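Local coordinates for protein adenosine kinase (PDB 3UBO) that probably transfers a phosphate group from ATP to adenosine as a member of the pfkB family of carbohydrate kinases, at residues F103-L108 with P141-D146. Sequence-based numbering, arbitrary orientation.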
# COMPACT_ATOMS: atom_id res chain seq x y z
N PHE A 103 16.49 2.62 -13.68
CA PHE A 103 15.91 3.95 -13.42
C PHE A 103 16.97 4.90 -12.86
O PHE A 103 17.39 4.74 -11.71
CB PHE A 103 14.80 3.85 -12.40
CG PHE A 103 14.10 5.16 -12.19
CD1 PHE A 103 13.41 5.75 -13.26
CD2 PHE A 103 14.12 5.80 -10.95
CE1 PHE A 103 12.74 6.94 -13.08
CE2 PHE A 103 13.47 6.99 -10.78
CZ PHE A 103 12.77 7.56 -11.84
N GLN A 104 17.37 5.88 -13.67
CA GLN A 104 18.55 6.70 -13.39
C GLN A 104 18.19 8.17 -13.57
O GLN A 104 18.86 9.03 -13.01
CB GLN A 104 19.72 6.28 -14.27
CG GLN A 104 20.38 5.02 -13.77
CD GLN A 104 20.80 5.15 -12.29
OE1 GLN A 104 21.38 6.19 -11.91
NE2 GLN A 104 20.51 4.13 -11.44
N THR A 105 17.11 8.45 -14.31
CA THR A 105 16.57 9.81 -14.40
C THR A 105 16.77 10.70 -13.15
O THR A 105 16.57 10.24 -12.02
CB THR A 105 15.14 9.85 -14.87
OG1 THR A 105 15.14 9.47 -16.24
CG2 THR A 105 14.67 11.28 -14.78
N LYS A 106 17.24 11.95 -13.37
CA LYS A 106 17.58 12.86 -12.27
C LYS A 106 16.35 13.50 -11.61
O LYS A 106 15.44 13.96 -12.29
CB LYS A 106 18.53 13.93 -12.77
CG LYS A 106 19.39 14.61 -11.67
CD LYS A 106 19.72 16.12 -11.95
CE LYS A 106 21.18 16.51 -11.45
NZ LYS A 106 22.22 15.43 -11.73
N PRO A 107 16.30 13.51 -10.27
CA PRO A 107 15.08 14.06 -9.66
C PRO A 107 15.16 15.59 -9.55
O PRO A 107 16.27 16.10 -9.42
CB PRO A 107 15.10 13.43 -8.24
CG PRO A 107 16.57 13.19 -7.96
CD PRO A 107 17.12 12.75 -9.30
N LEU A 108 13.99 16.25 -9.51
CA LEU A 108 13.81 17.69 -9.43
C LEU A 108 14.60 18.53 -8.41
O LEU A 108 15.22 19.59 -8.79
CB LEU A 108 12.34 18.01 -9.28
CG LEU A 108 11.92 19.07 -10.29
CD1 LEU A 108 12.58 18.76 -11.62
CD2 LEU A 108 10.41 19.25 -10.45
N PRO A 141 13.55 16.58 -22.86
CA PRO A 141 14.60 16.00 -23.69
C PRO A 141 15.83 15.78 -22.91
O PRO A 141 16.52 14.85 -23.20
CB PRO A 141 14.80 17.04 -24.75
CG PRO A 141 13.46 17.60 -24.95
CD PRO A 141 12.91 17.70 -23.55
N GLU A 142 16.06 16.55 -21.87
CA GLU A 142 17.32 16.48 -21.14
C GLU A 142 17.42 15.16 -20.42
O GLU A 142 18.50 14.75 -19.97
CB GLU A 142 17.28 17.60 -20.13
CG GLU A 142 16.49 18.74 -20.78
CD GLU A 142 15.60 19.51 -19.81
OE1 GLU A 142 14.52 18.94 -19.39
OE2 GLU A 142 16.02 20.68 -19.51
N ASP A 143 16.27 14.50 -20.34
CA ASP A 143 16.08 13.32 -19.50
C ASP A 143 16.11 11.99 -20.28
O ASP A 143 15.98 10.91 -19.68
CB ASP A 143 14.74 13.45 -18.75
CG ASP A 143 14.80 14.44 -17.59
OD1 ASP A 143 15.76 14.35 -16.78
OD2 ASP A 143 13.83 15.26 -17.51
N VAL A 144 16.23 12.09 -21.62
CA VAL A 144 16.55 10.94 -22.48
C VAL A 144 17.97 10.45 -22.11
O VAL A 144 18.92 11.20 -22.26
CB VAL A 144 16.39 11.25 -24.01
CG1 VAL A 144 16.76 10.08 -24.77
CG2 VAL A 144 14.93 11.66 -24.38
N GLU A 145 18.09 9.27 -21.49
CA GLU A 145 19.37 8.56 -21.47
C GLU A 145 19.48 7.96 -22.88
O GLU A 145 18.57 7.25 -23.37
CB GLU A 145 19.48 7.46 -20.39
CG GLU A 145 19.89 7.89 -19.00
CD GLU A 145 19.27 6.99 -17.90
OE1 GLU A 145 19.90 5.92 -17.63
OE2 GLU A 145 18.19 7.36 -17.30
N ASP A 146 20.59 8.28 -23.53
CA ASP A 146 20.78 8.16 -24.96
C ASP A 146 21.09 6.70 -25.38
O ASP A 146 20.45 6.08 -26.30
CB ASP A 146 22.00 9.08 -25.25
CG ASP A 146 22.04 9.52 -26.67
OD1 ASP A 146 21.45 8.74 -27.48
OD2 ASP A 146 22.62 10.59 -27.00
O HOH W 1 16.39 5.53 -16.25
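Thr105 and Asp143 mark the nearest backbone approach, CA atoms 6.2 Å apart, between a loop and a short 3-10 turn with the residues that follow it. No clear direct hydrogen bond joins the two; a water and one carboxylate do much of the bridging, an example of how neighbouring loop ends can be joined at a protein surface. Glu145, at the N-cap position of helix 146-150, points its side chain at the other segment, and the chain, turned only part of the way from extended at chi2 (149°), carries the carboxylate to Gln104 and Thr105. The water donates to Glu145 OE2 at 2.8 Å and accepts from the backbone N of Gln104, also at 2.8 Å. The same OE2 lies 3.4 Å from Thr105 N, while OE1 rests 3.4 Å from Gln104 CB and takes its hydrogen bond from His102 NE2. The amide of Gln104 turns off from the contact, its plane 83° from that of the carboxylate, and CB, with CG behind it, lies against the oxygens. An alanine in place of Glu145 would probably leave His102 and the bridging water without their carboxylate partner and weaken the link. One residue further along, Thr105 crosses Asp143 at about a right angle: its methyl CG2, anti to the backbone N, lies 3.8 Å from Asp143 OD1, which also has a long, weak ion pair with Lys82. The contact thus lies on the surface at the edge of the central parallel sheet of the ribokinase-like (pfkB) fold, joining the loop after edge strand 102-103 to the start of helix 146-150, with Phe80 of strand 77-80 touching Thr105 and Glu145, and helix 87-98 packing against Phe103 and Gln104.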